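Local atomic coordinates of HTH-type transcriptional regulator TreR (Bacillus subtilis, PDB entry 2OGG), a protein that represses the trePA operon and binds trehalose-6-phosphate, probably through the effector-binding domain that makes up this chain. Residues A[33-38]-A[59-64]; A[54-59]-A[129-134]. All blocks are in the same frame, centred on the assembly; numbering follows the deposited sequence.

Interaction 1 (A[33-38]-A[59-64]); sequences LDDDIW and FRKHVP. With SO4 (sulfate ion), chain D.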
# COMPACT_ATOMS: atom_id res chain seq x y z
N LEU A 33 32.85 3.16 -6.85
CA LEU A 33 34.07 3.57 -6.19
C LEU A 33 34.14 5.04 -5.76
O LEU A 33 34.51 5.36 -4.64
CB LEU A 33 34.50 2.60 -5.12
CG LEU A 33 36.00 2.37 -4.92
CD1 LEU A 33 36.20 1.81 -3.51
CD2 LEU A 33 36.53 1.42 -5.99
N ASP A 34 33.72 5.93 -6.65
CA ASP A 34 33.91 7.35 -6.43
C ASP A 34 32.63 8.04 -5.99
O ASP A 34 32.28 9.12 -6.50
CB ASP A 34 34.46 7.99 -7.71
CG ASP A 34 33.90 7.35 -8.97
OD1 ASP A 34 33.13 8.04 -9.68
OD2 ASP A 34 34.17 6.15 -9.21
N ASP A 35 31.83 7.33 -5.20
CA ASP A 35 30.63 7.89 -4.61
C ASP A 35 30.90 7.98 -3.13
O ASP A 35 31.47 7.06 -2.55
CB ASP A 35 29.45 6.95 -4.84
CG ASP A 35 28.84 7.09 -6.23
OD1 ASP A 35 28.71 8.24 -6.73
OD2 ASP A 35 28.39 6.04 -6.77
N ASP A 36 30.60 9.12 -2.53
CA ASP A 36 30.79 9.28 -1.10
C ASP A 36 29.51 8.86 -0.39
O ASP A 36 28.42 9.37 -0.68
CB ASP A 36 31.16 10.73 -0.76
CG ASP A 36 32.66 11.00 -0.94
OD1 ASP A 36 33.44 10.02 -1.00
OD2 ASP A 36 33.07 12.20 -0.92
N ILE A 37 29.65 7.90 0.52
CA ILE A 37 28.50 7.28 1.16
C ILE A 37 28.60 7.52 2.65
O ILE A 37 29.66 7.37 3.24
CB ILE A 37 28.52 5.74 0.92
CG1 ILE A 37 28.35 5.43 -0.57
CG2 ILE A 37 27.42 5.05 1.72
CD1 ILE A 37 27.08 5.98 -1.14
N TRP A 38 27.49 7.92 3.27
CA TRP A 38 27.46 8.08 4.71
C TRP A 38 27.13 6.70 5.25
O TRP A 38 26.37 5.97 4.60
CB TRP A 38 26.30 9.00 5.08
CG TRP A 38 26.52 10.42 4.76
CD1 TRP A 38 25.80 11.19 3.89
CD2 TRP A 38 27.40 11.32 5.47
NE1 TRP A 38 26.19 12.52 4.00
CE2 TRP A 38 27.12 12.63 5.00
CE3 TRP A 38 28.26 11.17 6.55
CZ2 TRP A 38 27.73 13.75 5.53
CZ3 TRP A 38 28.87 12.30 7.09
CH2 TRP A 38 28.62 13.56 6.56
N PHE A 59 23.73 8.23 -0.02
CA PHE A 59 24.73 9.02 -0.77
C PHE A 59 24.82 10.44 -0.21
O PHE A 59 23.84 11.23 -0.30
CB PHE A 59 24.39 9.11 -2.26
CG PHE A 59 24.47 7.82 -2.99
CD1 PHE A 59 25.45 7.63 -3.96
CD2 PHE A 59 23.43 6.90 -2.91
CE1 PHE A 59 25.44 6.50 -4.76
CE2 PHE A 59 23.49 5.69 -3.61
CZ PHE A 59 24.45 5.53 -4.60
N ARG A 60 26.05 10.87 -0.03
CA ARG A 60 26.29 12.22 0.39
C ARG A 60 25.83 13.20 -0.69
O ARG A 60 25.45 14.31 -0.40
CB ARG A 60 27.75 12.42 0.69
CG ARG A 60 28.15 13.88 0.73
CD ARG A 60 29.60 13.99 0.36
NE ARG A 60 29.94 15.35 0.06
CZ ARG A 60 29.56 15.99 -1.05
NH1 ARG A 60 28.99 15.32 -2.05
NH2 ARG A 60 29.90 17.25 -1.21
N LYS A 61 25.84 12.77 -1.94
CA LYS A 61 25.50 13.69 -3.03
C LYS A 61 24.08 14.21 -2.89
O LYS A 61 23.82 15.36 -3.15
CB LYS A 61 25.71 13.01 -4.37
CG LYS A 61 24.69 13.36 -5.43
CD LYS A 61 24.89 12.41 -6.62
CE LYS A 61 25.32 11.01 -6.12
NZ LYS A 61 26.08 10.23 -7.14
N HIS A 62 23.23 13.42 -2.26
CA HIS A 62 21.86 13.82 -2.01
C HIS A 62 21.58 14.41 -0.61
O HIS A 62 20.69 15.27 -0.47
CB HIS A 62 20.89 12.69 -2.39
CG HIS A 62 20.72 12.53 -3.87
ND1 HIS A 62 21.24 11.44 -4.56
CD2 HIS A 62 20.21 13.37 -4.81
CE1 HIS A 62 21.05 11.63 -5.85
NE2 HIS A 62 20.45 12.80 -6.03
N VAL A 63 22.45 14.07 0.35
CA VAL A 63 22.37 14.52 1.76
C VAL A 63 23.76 15.00 2.25
O VAL A 63 24.53 14.23 2.83
CB VAL A 63 21.83 13.39 2.67
CG1 VAL A 63 21.75 13.83 4.11
CG2 VAL A 63 20.45 12.98 2.16
N PRO A 64 24.15 16.19 1.81
CA PRO A 64 25.54 16.60 1.98
C PRO A 64 25.97 16.82 3.42
O PRO A 64 27.16 16.97 3.69
CB PRO A 64 25.62 17.92 1.19
CG PRO A 64 24.20 18.27 0.84
CD PRO A 64 23.45 16.99 0.80
S SO4 D . 30.24 12.39 -4.24
O1 SO4 D . 29.61 11.08 -4.04
O2 SO4 D . 29.31 13.24 -4.98
O3 SO4 D . 30.54 13.03 -2.95
O4 SO4 D . 31.49 12.19 -4.98
O HOH W 1 27.32 10.76 -2.88
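Ile37 lays its CD1 methyl over one face of the Phe59 ring, 3.8 Å from the ring centroid and only 18° off the normal, a CH-pi contact offset toward the rim at CG and CD1. At the edge of the same ring sits the carboxylate of Asp35, its plane turned 75° from the ring, with OD2 near CE1; that oxygen also takes a hydrogen bond from the backbone N of Asn32. The indole of Trp38 offers its edge: NE1 donates to Val63 O at 2.7 Å, almost in the ring plane and nearly along the C=O axis, while Pro64 O lies beside CZ2, also at the edge.

These contacts mark where strand 37-46 of the UTRA-domain sheet begins and its antiparallel hairpin partner 49-59 ends. Ile37 and Phe59 form a non-hydrogen-bonded pair, and just past it Arg60 N donates to Asp36 O, 2.9 Å away. Beyond Phe59 the chain turns back, with His62 N and Val63 N both donating to Phe59 O.

Beside Asp36 and Arg60 a sulfate, probably from the crystallisation liquor, takes a 2.7 Å bond from Asp36 N to its O1, and Arg60 NH1 lies 2.9 Å from its O3. A water joins Asp36 O, Lys61 N and sulfate O1. Lys61, its chain bent toward the end, has NZ 3.3 Å from Asp35 OD1 in a salt bridge whose hydrogen bond is weak.

Interaction 2 (A[54-59]-A[129-134]); sequences DKDYFF and LFQYTE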
# COMPACT_ATOMS: atom_id res chain seq x y z
N ASP A 54 20.82 -1.02 13.89
CA ASP A 54 20.34 -0.30 12.71
C ASP A 54 21.52 0.19 11.87
O ASP A 54 22.37 0.92 12.37
CB ASP A 54 19.49 0.88 13.13
CG ASP A 54 18.05 0.48 13.46
OD1 ASP A 54 17.50 -0.36 12.71
OD2 ASP A 54 17.44 1.07 14.39
N LYS A 55 21.63 -0.29 10.65
CA LYS A 55 22.68 0.19 9.74
C LYS A 55 22.10 1.01 8.59
O LYS A 55 21.18 0.55 7.91
CB LYS A 55 23.50 -1.00 9.23
CG LYS A 55 24.12 -1.79 10.38
CD LYS A 55 24.56 -3.20 9.99
CE LYS A 55 25.80 -3.16 9.11
NZ LYS A 55 26.48 -4.47 9.01
N ASP A 56 22.41 2.29 8.53
CA ASP A 56 21.97 3.09 7.39
C ASP A 56 23.15 3.44 6.50
O ASP A 56 24.15 3.94 7.01
CB ASP A 56 21.27 4.38 7.85
CG ASP A 56 19.80 4.15 8.23
OD1 ASP A 56 18.97 4.18 7.29
OD2 ASP A 56 19.46 4.01 9.45
N TYR A 57 22.87 3.55 5.20
CA TYR A 57 23.84 3.93 4.18
C TYR A 57 23.12 4.76 3.10
O TYR A 57 22.19 4.26 2.47
CB TYR A 57 24.39 2.67 3.51
CG TYR A 57 25.16 1.78 4.46
CD1 TYR A 57 26.53 1.96 4.66
CD2 TYR A 57 24.54 0.71 5.09
CE1 TYR A 57 27.22 1.15 5.52
CE2 TYR A 57 25.18 0.01 6.04
CZ TYR A 57 26.55 0.17 6.20
OH TYR A 57 27.22 -0.62 7.11
N PHE A 58 23.58 5.98 2.84
CA PHE A 58 23.00 6.79 1.79
C PHE A 58 24.01 7.76 1.20
O PHE A 58 25.10 7.93 1.75
CB PHE A 58 21.76 7.52 2.29
CG PHE A 58 21.99 8.26 3.56
CD1 PHE A 58 21.91 7.62 4.77
CD2 PHE A 58 22.44 9.56 3.54
CE1 PHE A 58 22.16 8.29 5.94
CE2 PHE A 58 22.68 10.25 4.71
CZ PHE A 58 22.51 9.62 5.91
N PHE A 59 23.73 8.23 -0.02
CA PHE A 59 24.73 9.02 -0.77
C PHE A 59 24.82 10.44 -0.21
O PHE A 59 23.84 11.23 -0.30
CB PHE A 59 24.39 9.11 -2.26
CG PHE A 59 24.47 7.82 -2.99
CD1 PHE A 59 25.45 7.63 -3.96
CD2 PHE A 59 23.43 6.90 -2.91
CE1 PHE A 59 25.44 6.50 -4.76
CE2 PHE A 59 23.49 5.69 -3.61
CZ PHE A 59 24.45 5.53 -4.60
N LEU A 129 18.39 4.38 -6.81
CA LEU A 129 18.47 3.82 -5.47
C LEU A 129 19.30 4.81 -4.71
O LEU A 129 20.42 5.09 -5.08
CB LEU A 129 19.20 2.48 -5.52
CG LEU A 129 19.46 1.77 -4.19
CD1 LEU A 129 18.29 1.89 -3.25
CD2 LEU A 129 19.81 0.30 -4.43
N PHE A 130 18.75 5.38 -3.65
CA PHE A 130 19.42 6.45 -2.95
C PHE A 130 19.84 6.08 -1.53
O PHE A 130 20.78 6.65 -0.99
CB PHE A 130 18.49 7.66 -2.93
CG PHE A 130 18.55 8.44 -1.67
CD1 PHE A 130 19.60 9.33 -1.43
CD2 PHE A 130 17.56 8.32 -0.73
CE1 PHE A 130 19.70 10.03 -0.23
CE2 PHE A 130 17.61 9.06 0.45
CZ PHE A 130 18.70 9.91 0.70
N GLN A 131 19.10 5.16 -0.89
CA GLN A 131 19.39 4.75 0.49
C GLN A 131 19.22 3.25 0.75
O GLN A 131 18.35 2.60 0.18
CB GLN A 131 18.48 5.50 1.44
CG GLN A 131 18.53 4.99 2.87
CD GLN A 131 17.67 5.82 3.76
OE1 GLN A 131 16.96 6.71 3.27
NE2 GLN A 131 17.86 5.69 5.08
N TYR A 132 20.02 2.71 1.67
CA TYR A 132 19.86 1.33 2.05
C TYR A 132 19.94 1.17 3.56
O TYR A 132 20.87 1.66 4.18
CB TYR A 132 20.87 0.45 1.34
CG TYR A 132 21.10 -0.90 2.02
CD1 TYR A 132 20.26 -1.99 1.78
CD2 TYR A 132 22.19 -1.10 2.84
CE1 TYR A 132 20.43 -3.19 2.47
CE2 TYR A 132 22.40 -2.33 3.49
CZ TYR A 132 21.51 -3.36 3.32
OH TYR A 132 21.77 -4.59 3.94
N THR A 133 18.94 0.51 4.14
CA THR A 133 18.87 0.30 5.58
C THR A 133 18.77 -1.18 5.90
O THR A 133 18.20 -1.95 5.13
CB THR A 133 17.67 1.05 6.15
OG1 THR A 133 17.74 2.41 5.73
CG2 THR A 133 17.67 1.02 7.68
N GLU A 134 19.49 -1.59 6.92
CA GLU A 134 19.51 -2.97 7.37
C GLU A 134 19.30 -2.97 8.88
O GLU A 134 20.06 -2.35 9.61
CB GLU A 134 20.86 -3.63 7.07
CG GLU A 134 20.91 -5.05 7.61
CD GLU A 134 22.26 -5.72 7.47
OE1 GLU A 134 22.92 -5.55 6.42
OE2 GLU A 134 22.58 -6.55 8.35
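Lys55 and Glu134 face each other as a hydrogen-bonded antiparallel pair, Lys55 N to Glu134 O at 2.8 Å and Glu134 N to Lys55 O at 2.9 Å. Their side chains run off the same side of the sheet, but the charges stop short of a salt bridge: Lys55 NZ goes to Glu102 and Glu134 OE2 to Arg136. Glu134 OE1 is met on its anti side by Tyr132 OH. Tyr132 shares this face with its own partner Tyr57; their side chains lie side by side, pointing the same way, with CD2 touching CD2 at 3.7 Å.

On the other face Asp56 OD1 is gripped twice, by Thr133 OG1 at 2.7 Å and Gln131 NE2 at 2.9 Å, from opposite sides of the carboxylate plane. The extended Gln131 side chain, with CG anti to its backbone N (chi1 171°), spans from the Phe58 pair to reach it, while Asp56 OD2 pairs with Arg42.

Phe130 brings CE1 to Phe58 CB. Its carbonyl O sits at the Phe59 ring edge, 3.3 Å from Phe59 CD2, and weakly accepts from Phe59 N. Phe130 and Gln131 face Val122 in a classic beta bulge. Strands 49-59 and 129-138 are the sheet's two middle strands, flanked by 37-46 and 114-124; helix 23-29 packs on Tyr57, Tyr132 and Phe59.

How the interactions relate
From the N terminus, helix 23-29 leads through residues 33-38 into strand 37-46, which turns back as strand 49-59. Interaction 1 closes this hairpin at its open end, where 59-64 leaves the sheet; the 20 residues between are nearly all strand. Interaction 2 closes a longer loop: from 54-59 the chain passes through helices 68-71, 75-83 and 101-106 and two more strands before 129-134 returns beside strand 49-59. The two loops cross rather than nest, and Phe59 belongs to both. The probable Trp38 N to Phe58 O bond stays within the hairpin, and His62 packs on Phe130; interaction 2 joins hairpin 37-59 to strands 129-138, 114-124 and 87-98.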